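Long-range contacts in KLLA0C04147p (Kluyveromyces lactis, PDB 5H2A), which probably binds and transfers sterols as a member of the oxysterol-binding protein family, and is represented here by its ankyrin-repeat domain: residues Val71-Lys77 with Val113-Asp119; Pro231-Leu235 with Leu254-Glu259; Phe51-His56 with Ile86-Asp92. One frame throughout, in Å; residues are numbered along the deposited sequence.

Contact 1 (Val71-Lys77 with Val113-Asp119)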
loop_
_atom_site.group_PDB
_atom_site.type_symbol
_atom_site.label_atom_id
_atom_site.label_comp_id
_atom_site.label_asym_id
_atom_site.label_seq_id
_atom_site.Cartn_x
_atom_site.Cartn_y
_atom_site.Cartn_z
ATOM N N VAL A 71 -8.130 16.699 -1.028
ATOM C CA VAL A 71 -7.690 15.433 -1.619
ATOM C C VAL A 71 -7.242 15.654 -3.057
ATOM O O VAL A 71 -6.174 15.186 -3.474
ATOM C CB VAL A 71 -8.812 14.380 -1.535
ATOM C CG1 VAL A 71 -8.487 13.178 -2.445
ATOM C CG2 VAL A 71 -9.042 13.946 -0.069
ATOM N N GLN A 72 -8.045 16.392 -3.834
ATOM C CA GLN A 72 -7.722 16.573 -5.246
ATOM C C GLN A 72 -6.449 17.390 -5.429
ATOM O O GLN A 72 -5.633 17.093 -6.315
ATOM C CB GLN A 72 -8.896 17.232 -5.970
ATOM C CG GLN A 72 -8.658 17.406 -7.463
ATOM C CD GLN A 72 -8.215 16.114 -8.141
ATOM O OE1 GLN A 72 -8.934 15.108 -8.121
ATOM N NE2 GLN A 72 -7.024 16.134 -8.742
ATOM N N ASN A 73 -6.245 18.412 -4.602
ATOM C CA ASN A 73 -5.156 19.358 -4.844
ATOM C C ASN A 73 -3.857 19.042 -4.112
ATOM O O ASN A 73 -2.787 19.464 -4.580
ATOM C CB ASN A 73 -5.608 20.768 -4.482
ATOM C CG ASN A 73 -6.680 21.269 -5.422
ATOM O OD1 ASN A 73 -6.492 21.260 -6.637
ATOM N ND2 ASN A 73 -7.830 21.633 -4.878
ATOM N N TRP A 74 -3.905 18.341 -2.984
ATOM C CA TRP A 74 -2.703 18.111 -2.194
ATOM C C TRP A 74 -2.288 16.649 -2.024
ATOM O O TRP A 74 -1.268 16.406 -1.382
ATOM C CB TRP A 74 -2.852 18.709 -0.791
ATOM C CG TRP A 74 -2.952 20.220 -0.724
ATOM C CD1 TRP A 74 -2.781 21.116 -1.729
ATOM C CD2 TRP A 74 -3.274 20.978 0.452
ATOM N NE1 TRP A 74 -2.971 22.417 -1.248
ATOM C CE2 TRP A 74 -3.280 22.343 0.090
ATOM C CE3 TRP A 74 -3.556 20.626 1.781
ATOM C CZ2 TRP A 74 -3.551 23.361 1.012
ATOM C CZ3 TRP A 74 -3.836 21.647 2.707
ATOM C CH2 TRP A 74 -3.829 22.994 2.315
ATOM N N THR A 75 -3.037 15.663 -2.526
ATOM C CA THR A 75 -2.695 14.274 -2.200
ATOM C C THR A 75 -2.440 13.369 -3.400
ATOM O O THR A 75 -2.174 12.174 -3.201
ATOM C CB THR A 75 -3.789 13.607 -1.339
ATOM O OG1 THR A 75 -4.905 13.231 -2.164
ATOM C CG2 THR A 75 -4.263 14.531 -0.239
ATOM N N THR A 76 -2.510 13.871 -4.619
ATOM C CA THR A 76 -2.254 12.997 -5.758
ATOM C C THR A 76 -0.762 12.987 -6.098
ATOM O O THR A 76 0.005 13.850 -5.658
ATOM C CB THR A 76 -3.056 13.437 -6.984
ATOM O OG1 THR A 76 -2.503 14.656 -7.487
ATOM C CG2 THR A 76 -4.521 13.655 -6.622
ATOM N N LYS A 77 -0.359 11.990 -6.903
ATOM C CA LYS A 77 1.046 11.868 -7.300
ATOM C C LYS A 77 1.585 13.159 -7.892
ATOM O O LYS A 77 2.771 13.470 -7.727
ATOM C CB LYS A 77 1.232 10.733 -8.320
ATOM C CG LYS A 77 1.269 9.357 -7.717
ATOM C CD LYS A 77 2.519 9.220 -6.862
ATOM C CE LYS A 77 2.436 7.969 -5.985
ATOM N NZ LYS A 77 1.256 7.140 -6.428
ATOM N N VAL A 113 -14.805 8.922 -1.426
ATOM C CA VAL A 113 -13.709 9.715 -2.000
ATOM C C VAL A 113 -12.360 9.072 -1.692
ATOM O O VAL A 113 -11.483 8.960 -2.559
ATOM C CB VAL A 113 -13.770 11.158 -1.469
ATOM C CG1 VAL A 113 -12.494 11.937 -1.847
ATOM C CG2 VAL A 113 -15.011 11.878 -2.011
ATOM N N LEU A 114 -12.157 8.671 -0.440
ATOM C CA LEU A 114 -10.867 8.106 -0.058
ATOM C C LEU A 114 -10.642 6.724 -0.684
ATOM O O LEU A 114 -9.541 6.432 -1.164
ATOM C CB LEU A 114 -10.790 8.042 1.469
ATOM C CG LEU A 114 -10.702 9.400 2.192
ATOM C CD1 LEU A 114 -10.761 9.182 3.712
ATOM C CD2 LEU A 114 -9.409 10.091 1.842
ATOM N N MET A 115 -11.668 5.853 -0.678
ATOM C CA MET A 115 -11.512 4.527 -1.298
ATOM C C MET A 115 -11.223 4.637 -2.790
ATOM O O MET A 115 -10.595 3.740 -3.367
ATOM C CB MET A 115 -12.768 3.663 -1.124
ATOM C CG MET A 115 -13.107 3.211 0.324
ATOM S SD MET A 115 -11.905 2.057 0.994
ATOM C CE MET A 115 -12.245 0.530 0.089
ATOM N N ASN A 116 -11.695 5.707 -3.433
ATOM C CA ASN A 116 -11.410 5.933 -4.850
ATOM C C ASN A 116 -10.042 6.540 -5.110
ATOM O O ASN A 116 -9.647 6.651 -6.278
ATOM C CB ASN A 116 -12.494 6.822 -5.464
ATOM C CG ASN A 116 -13.768 6.051 -5.740
ATOM O OD1 ASN A 116 -13.749 4.823 -5.833
ATOM N ND2 ASN A 116 -14.885 6.763 -5.859
ATOM N N HIS A 117 -9.308 6.934 -4.080
ATOM C CA HIS A 117 -7.965 7.477 -4.282
ATOM C C HIS A 117 -7.026 6.375 -4.759
ATOM O O HIS A 117 -6.900 5.345 -4.078
ATOM C CB HIS A 117 -7.433 8.086 -2.981
ATOM C CG HIS A 117 -6.235 8.962 -3.169
ATOM N ND1 HIS A 117 -5.007 8.478 -3.563
ATOM C CD2 HIS A 117 -6.073 10.295 -2.992
ATOM C CE1 HIS A 117 -4.143 9.474 -3.632
ATOM N NE2 HIS A 117 -4.761 10.586 -3.279
ATOM N N PRO A 118 -6.344 6.549 -5.896
ATOM C CA PRO A 118 -5.489 5.467 -6.429
ATOM C C PRO A 118 -4.416 4.976 -5.475
ATOM O O PRO A 118 -3.968 3.826 -5.612
ATOM C CB PRO A 118 -4.852 6.095 -7.681
ATOM C CG PRO A 118 -5.574 7.376 -7.925
ATOM C CD PRO A 118 -6.230 7.802 -6.663
ATOM N N ASP A 119 -3.977 5.797 -4.517
ATOM C CA ASP A 119 -2.911 5.419 -3.594
ATOM C C ASP A 119 -3.422 5.021 -2.206
ATOM O O ASP A 119 -2.609 4.803 -1.298
ATOM C CB ASP A 119 -1.905 6.571 -3.471
ATOM C CG ASP A 119 -1.450 7.083 -4.827
ATOM O OD1 ASP A 119 -1.174 6.240 -5.699
ATOM O OD2 ASP A 119 -1.398 8.314 -5.035
HETATM O O HOH W 1 -0.345 10.176 -3.823
HETATM O O HOH W 2 -2.161 9.973 -7.094
#

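Contact 2 (Pro231-Leu235 with Leu254-Glu259)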
loop_
_atom_site.group_PDB
_atom_site.type_symbol
_atom_site.label_atom_id
_atom_site.label_comp_id
_atom_site.label_asym_id
_atom_site.label_seq_id
_atom_site.Cartn_x
_atom_site.Cartn_y
_atom_site.Cartn_z
ATOM N N PRO A 231 7.393 -27.356 -6.552
ATOM C CA PRO A 231 8.034 -26.863 -7.784
ATOM C C PRO A 231 9.344 -27.567 -8.118
ATOM O O PRO A 231 9.604 -27.872 -9.289
ATOM C CB PRO A 231 8.240 -25.372 -7.481
ATOM C CG PRO A 231 7.069 -25.033 -6.583
ATOM C CD PRO A 231 6.928 -26.250 -5.693
ATOM N N ILE A 232 10.175 -27.849 -7.113
ATOM C CA ILE A 232 11.451 -28.497 -7.400
ATOM C C ILE A 232 11.254 -29.944 -7.864
ATOM O O ILE A 232 12.085 -30.474 -8.614
ATOM C CB ILE A 232 12.374 -28.392 -6.168
ATOM C CG1 ILE A 232 13.834 -28.679 -6.569
ATOM C CG2 ILE A 232 11.874 -29.311 -5.050
ATOM C CD1 ILE A 232 14.849 -28.364 -5.480
ATOM N N ASP A 233 10.153 -30.600 -7.467
ATOM C CA ASP A 233 9.850 -31.937 -7.984
ATOM C C ASP A 233 9.581 -31.939 -9.482
ATOM O O ASP A 233 9.549 -33.013 -10.092
ATOM C CB ASP A 233 8.617 -32.546 -7.295
ATOM C CG ASP A 233 8.805 -32.752 -5.800
ATOM O OD1 ASP A 233 9.954 -33.006 -5.374
ATOM O OD2 ASP A 233 7.790 -32.671 -5.055
ATOM N N LEU A 234 9.325 -30.776 -10.085
ATOM C CA LEU A 234 9.003 -30.731 -11.509
ATOM C C LEU A 234 10.236 -30.825 -12.394
ATOM O O LEU A 234 10.093 -31.054 -13.596
ATOM C CB LEU A 234 8.236 -29.439 -11.833
ATOM C CG LEU A 234 7.029 -29.173 -10.932
ATOM C CD1 LEU A 234 6.425 -27.798 -11.209
ATOM C CD2 LEU A 234 5.991 -30.264 -11.110
ATOM N N LEU A 235 11.431 -30.647 -11.830
ATOM C CA LEU A 235 12.674 -30.728 -12.586
ATOM C C LEU A 235 13.278 -32.121 -12.441
ATOM O O LEU A 235 13.534 -32.576 -11.318
ATOM C CB LEU A 235 13.665 -29.674 -12.091
ATOM C CG LEU A 235 13.121 -28.249 -12.072
ATOM C CD1 LEU A 235 14.100 -27.311 -11.384
ATOM C CD2 LEU A 235 12.854 -27.808 -13.504
ATOM N N LEU A 254 17.535 -23.186 -11.965
ATOM C CA LEU A 254 16.243 -23.227 -11.281
ATOM C C LEU A 254 16.326 -24.053 -10.007
ATOM O O LEU A 254 15.762 -23.670 -8.978
ATOM C CB LEU A 254 15.174 -23.812 -12.212
ATOM C CG LEU A 254 14.872 -22.944 -13.437
ATOM C CD1 LEU A 254 14.076 -23.722 -14.522
ATOM C CD2 LEU A 254 14.090 -21.711 -12.982
ATOM N N LYS A 255 17.006 -25.199 -10.064
ATOM C CA LYS A 255 17.160 -26.027 -8.870
ATOM C C LYS A 255 17.856 -25.254 -7.750
ATOM O O LYS A 255 17.404 -25.266 -6.597
ATOM C CB LYS A 255 17.931 -27.299 -9.234
ATOM C CG LYS A 255 18.470 -28.113 -8.070
ATOM C CD LYS A 255 18.898 -29.508 -8.560
ATOM C CE LYS A 255 19.793 -30.237 -7.561
ATOM N NZ LYS A 255 21.250 -29.955 -7.778
ATOM N N LYS A 256 18.961 -24.576 -8.075
ATOM C CA LYS A 256 19.697 -23.817 -7.061
ATOM C C LYS A 256 18.843 -22.700 -6.477
ATOM O O LYS A 256 18.864 -22.455 -5.262
ATOM C CB LYS A 256 20.980 -23.238 -7.667
ATOM C CG LYS A 256 22.069 -24.277 -7.942
ATOM C CD LYS A 256 23.407 -23.603 -8.239
ATOM C CE LYS A 256 24.361 -24.545 -8.960
ATOM N NZ LYS A 256 24.699 -25.733 -8.122
ATOM N N MET A 257 18.090 -22.004 -7.328
ATOM C CA MET A 257 17.204 -20.943 -6.845
ATOM C C MET A 257 16.127 -21.494 -5.921
ATOM O O MET A 257 15.782 -20.871 -4.903
ATOM C CB MET A 257 16.541 -20.238 -8.028
ATOM C CG MET A 257 17.464 -19.463 -8.928
ATOM S SD MET A 257 16.617 -19.143 -10.489
ATOM C CE MET A 257 14.936 -19.127 -9.860
ATOM N N LEU A 258 15.567 -22.652 -6.266
ATOM C CA LEU A 258 14.501 -23.222 -5.440
ATOM C C LEU A 258 15.044 -23.729 -4.112
ATOM O O LEU A 258 14.372 -23.611 -3.077
ATOM C CB LEU A 258 13.800 -24.347 -6.202
ATOM C CG LEU A 258 12.937 -23.829 -7.364
ATOM C CD1 LEU A 258 12.490 -24.975 -8.250
ATOM C CD2 LEU A 258 11.725 -23.076 -6.783
ATOM N N GLU A 259 16.255 -24.291 -4.126
ATOM C CA GLU A 259 16.867 -24.777 -2.896
ATOM C C GLU A 259 17.184 -23.627 -1.952
ATOM O O GLU A 259 16.914 -23.716 -0.748
ATOM C CB GLU A 259 18.125 -25.584 -3.223
ATOM C CG GLU A 259 17.833 -26.979 -3.707
ATOM C CD GLU A 259 19.073 -27.695 -4.271
ATOM O OE1 GLU A 259 20.145 -27.058 -4.403
ATOM O OE2 GLU A 259 18.963 -28.896 -4.587
#

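Contact 3 (Phe51-His56 with Ile86-Asp92)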
loop_
_atom_site.group_PDB
_atom_site.type_symbol
_atom_site.label_atom_id
_atom_site.label_comp_id
_atom_site.label_asym_id
_atom_site.label_seq_id
_atom_site.Cartn_x
_atom_site.Cartn_y
_atom_site.Cartn_z
ATOM N N PHE A 51 0.539 20.272 10.053
ATOM C CA PHE A 51 0.162 20.278 8.641
ATOM C C PHE A 51 -0.157 18.871 8.142
ATOM O O PHE A 51 -1.134 18.669 7.403
ATOM C CB PHE A 51 1.270 20.879 7.774
ATOM C CG PHE A 51 0.934 20.852 6.303
ATOM C CD1 PHE A 51 0.160 21.859 5.750
ATOM C CD2 PHE A 51 1.352 19.804 5.496
ATOM C CE1 PHE A 51 -0.205 21.821 4.407
ATOM C CE2 PHE A 51 1.011 19.764 4.138
ATOM C CZ PHE A 51 0.234 20.775 3.594
ATOM N N GLU A 52 0.658 17.881 8.523
ATOM C CA GLU A 52 0.437 16.579 7.910
ATOM C C GLU A 52 -0.814 15.867 8.442
ATOM O O GLU A 52 -1.178 14.826 7.895
ATOM C CB GLU A 52 1.686 15.700 8.078
ATOM C CG GLU A 52 2.065 15.367 9.502
ATOM C CD GLU A 52 3.471 14.757 9.604
ATOM O OE1 GLU A 52 3.791 14.213 10.686
ATOM O OE2 GLU A 52 4.245 14.835 8.612
ATOM N N LEU A 53 -1.500 16.417 9.440
ATOM C CA LEU A 53 -2.761 15.873 9.922
ATOM C C LEU A 53 -3.982 16.605 9.384
ATOM O O LEU A 53 -5.093 16.320 9.834
ATOM C CB LEU A 53 -2.798 15.908 11.461
ATOM C CG LEU A 53 -1.739 15.073 12.201
ATOM C CD1 LEU A 53 -1.841 15.238 13.714
ATOM C CD2 LEU A 53 -1.864 13.607 11.811
ATOM N N ILE A 54 -3.808 17.556 8.464
ATOM C CA ILE A 54 -4.929 18.400 8.043
ATOM C C ILE A 54 -6.073 17.558 7.499
ATOM O O ILE A 54 -7.251 17.862 7.734
ATOM C CB ILE A 54 -4.463 19.434 7.005
ATOM C CG1 ILE A 54 -3.754 20.600 7.690
ATOM C CG2 ILE A 54 -5.657 19.984 6.204
ATOM C CD1 ILE A 54 -3.152 21.572 6.677
ATOM N N LEU A 55 -5.754 16.482 6.764
ATOM C CA LEU A 55 -6.850 15.650 6.270
ATOM C C LEU A 55 -7.557 14.921 7.411
ATOM O O LEU A 55 -8.777 14.727 7.355
ATOM C CB LEU A 55 -6.344 14.658 5.213
ATOM C CG LEU A 55 -7.392 13.894 4.406
ATOM C CD1 LEU A 55 -8.451 14.823 3.809
ATOM C CD2 LEU A 55 -6.695 13.085 3.284
ATOM N N HIS A 56 -6.828 14.502 8.450
ATOM C CA HIS A 56 -7.493 13.948 9.629
ATOM C C HIS A 56 -8.457 14.955 10.239
ATOM O O HIS A 56 -9.623 14.634 10.521
ATOM C CB HIS A 56 -6.474 13.527 10.686
ATOM C CG HIS A 56 -5.568 12.418 10.266
ATOM N ND1 HIS A 56 -4.564 12.580 9.332
ATOM C CD2 HIS A 56 -5.483 11.136 10.696
ATOM C CE1 HIS A 56 -3.914 11.439 9.189
ATOM N NE2 HIS A 56 -4.444 10.550 10.017
ATOM N N ILE A 86 -0.015 16.142 1.126
ATOM C CA ILE A 86 -0.464 15.366 2.280
ATOM C C ILE A 86 -0.504 13.903 1.868
ATOM O O ILE A 86 -1.007 13.569 0.786
ATOM C CB ILE A 86 -1.841 15.825 2.782
ATOM C CG1 ILE A 86 -1.721 17.187 3.481
ATOM C CG2 ILE A 86 -2.427 14.795 3.781
ATOM C CD1 ILE A 86 -3.031 17.733 3.972
ATOM N N ASP A 87 0.017 13.044 2.732
ATOM C CA ASP A 87 -0.036 11.599 2.546
ATOM C C ASP A 87 -1.414 11.105 2.975
ATOM O O ASP A 87 -1.762 11.154 4.162
ATOM C CB ASP A 87 1.081 10.953 3.355
ATOM C CG ASP A 87 1.054 9.448 3.299
ATOM O OD1 ASP A 87 0.241 8.855 2.556
ATOM O OD2 ASP A 87 1.874 8.852 4.021
ATOM N N VAL A 88 -2.192 10.607 2.011
ATOM C CA VAL A 88 -3.561 10.177 2.293
ATOM C C VAL A 88 -3.596 8.989 3.252
ATOM O O VAL A 88 -4.637 8.704 3.858
ATOM C CB VAL A 88 -4.271 9.886 0.948
ATOM C CG1 VAL A 88 -3.692 8.629 0.271
ATOM C CG2 VAL A 88 -5.771 9.757 1.145
ATOM N N ASN A 89 -2.462 8.307 3.443
ATOM C CA ASN A 89 -2.364 7.201 4.388
ATOM C C ASN A 89 -1.596 7.558 5.657
ATOM O O ASN A 89 -1.182 6.650 6.385
ATOM C CB ASN A 89 -1.693 6.003 3.713
ATOM C CG ASN A 89 -2.405 5.580 2.470
ATOM O OD1 ASN A 89 -3.616 5.356 2.505
ATOM N ND2 ASN A 89 -1.667 5.465 1.353
ATOM N N LYS A 90 -1.366 8.847 5.915
ATOM C CA LYS A 90 -0.731 9.287 7.164
ATOM C C LYS A 90 -1.442 8.734 8.399
ATOM O O LYS A 90 -2.663 8.837 8.539
ATOM C CB LYS A 90 -0.724 10.825 7.210
ATOM C CG LYS A 90 -0.247 11.432 8.539
ATOM C CD LYS A 90 1.222 11.134 8.821
ATOM C CE LYS A 90 1.641 11.757 10.173
ATOM N NZ LYS A 90 3.054 11.430 10.514
ATOM N N GLN A 91 -0.671 8.182 9.331
ATOM C CA GLN A 91 -1.225 7.718 10.595
ATOM C C GLN A 91 -0.992 8.753 11.691
ATOM O O GLN A 91 0.119 9.281 11.825
ATOM C CB GLN A 91 -0.598 6.383 10.996
ATOM C CG GLN A 91 -0.991 5.220 10.097
ATOM C CD GLN A 91 -0.276 3.957 10.514
ATOM O OE1 GLN A 91 0.857 3.727 10.108
ATOM N NE2 GLN A 91 -0.913 3.162 11.368
ATOM N N ASP A 92 -2.033 9.026 12.475
ATOM C CA ASP A 92 -1.967 9.990 13.569
ATOM C C ASP A 92 -1.428 9.300 14.827
ATOM O O ASP A 92 -0.872 8.203 14.756
ATOM C CB ASP A 92 -3.343 10.642 13.786
ATOM C CG ASP A 92 -4.408 9.662 14.327
ATOM O OD1 ASP A 92 -4.078 8.548 14.795
ATOM O OD2 ASP A 92 -5.604 10.033 14.308
HETATM O O HOH W 3 0.568 13.932 5.557
#

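Contact 1 (Val71-Lys77 with Val113-Asp119)
Two successive helix pairs of an ankyrin stack meet at the C-terminal ends of their second helices, 64-74 and 108-115. The apolar part is small and centred on V71. Its CG1 lies 4.2 Å from V113 CG1 and its CG2 4.3 Å from L114 CD2, so a compact branched residue touches both neighbours. V71 CG1 also rests against the edge of the H117 ring, 3.8 Å from CD2.

Beyond the helices, hydrogen bonds take over. T75 OG1, on the first residue to leave helical geometry, donates a hydrogen bond to V71 O (2.7 Å) and accepts one from H117 NE2 (2.9 Å); H117 NE2 also makes a weak bond to T75 O (3.0 Å). Histidine suits this place because H117 offers a donor, NE2, toward T75 and an acceptor, ND1, toward D119 N (3.0 Å), so one ring bridges both segments.

Two waters join the loops. Water 1 lies between T75 O and D119 OD2; water 2 accepts a hydrogen bond from K77 N (2.7 Å) and donates one to D119 OD2 (2.8 Å). The remaining carboxylate oxygen, D119 OD1, forms a salt bridge with K77, whose NZ stands 2.7 Å away.

Contact 2 (Pro231-Leu235 with Leu254-Glu259)
This is an apolar contact between a short 3-10 turn, residues 232-234, and one face of the long C-terminal helix 249-268, at the end of the repeat stack far from the chain's centre. The sequence leading into the turn resembles the start of an ankyrin repeat, so the pair is consistent with a last, irregular repeat whose first helix is reduced to a turn. P231 suits the opening of that turn, since its ring fixes phi and its carbonyl O still accepts from L234 N at 3.0 Å.

L254 and L258, one helical turn apart, face the turn together. L258 is the hub: its CD2 lies 4.2 Å from P231 CB, while its CD1 approaches I232 CB at 4.0 Å and L235 CD1 at 4.2 Å. L235 CD1 also reaches L254 CB at 3.8 Å. Toward solvent, I232 CD1 packs against E259 CG at 3.7 Å and lies 4.5 Å from K255 CG, part of an aliphatic stem whose amine leads away. P231 also touches L199 and H200 of helix 198-204, and L254 touches C211 of helix 208-215, tying the contact to the preceding helix pair.

The two segments share neither hydrogen bonds nor salt bridges. Their association therefore rests on burying aliphatic groups, mainly of leucine, isoleucine and proline, with the charged ends of K255 and E259 kept at the margin.

Contact 3 (Phe51-His56 with Ile86-Asp92)
I86 fills the apolar centre of this contact, where the start of helix 54-61 in one ankyrin repeat meets the loop leading into the next repeat. A long branched side chain suits the site, because it reaches three neighbours: I86 CG1 lies 3.8 Å from F51 CE2, I86 CD1 3.8 Å from I54 CB, and I86 CG2 4.2 Å from L55 CB. V88 adds to this core, with its CG2 4.1 Å from L55 CD2, and W74 of helix 64-74 touches both I54 and I86.

Farther out stands H56, at the position of the histidine in the ankyrin TPLH motif. Its NE2 hydrogen-bonds to N96 O at the approach to helix 98-104, and makes only a weak bond to K90 O (2.9 Å). K90 runs its methylene chain past this ring, CG 3.7 Å from H56 CE1, and past L53, whose CD2 lies 4.2 Å from that same CG. L53 CD2 also meets D92 CB at 3.9 Å, while D92 OD1 turns to D94 N.

At the polar edge, K90 sends its charged end to E52. The flexible lysine can thus cover apolar groups and still form a salt bridge, NZ to OE1 at 2.9 Å. D87 OD1 accepts from N89 N in an Asx turn. Finally, water 3 donates to E52 O (3.1 Å) and accepts from D87 N (3.0 Å).

In the fold
Contacts 1 and 3 are neighbours in the same part of the ankyrin stack, with centres about 12 Å apart and segments that alternate along the chain. W74 O lies 2.8 Å from I86 N and D119 O lies 2.9 Å from N89 ND2, both probable hydrogen bonds, while L114 CD2 packs 3.7 Å from V88 CG2. The 86-92 loop thus touches both segments of contact 1. Contact 2 is remote, across the chain's centre: its centre lies about 43 Å from that of contact 1 and about 46 Å from that of contact 3, with nearest atoms about 30 and 32 Å away. The sterol-binding function probably belongs to another domain of the longer protein.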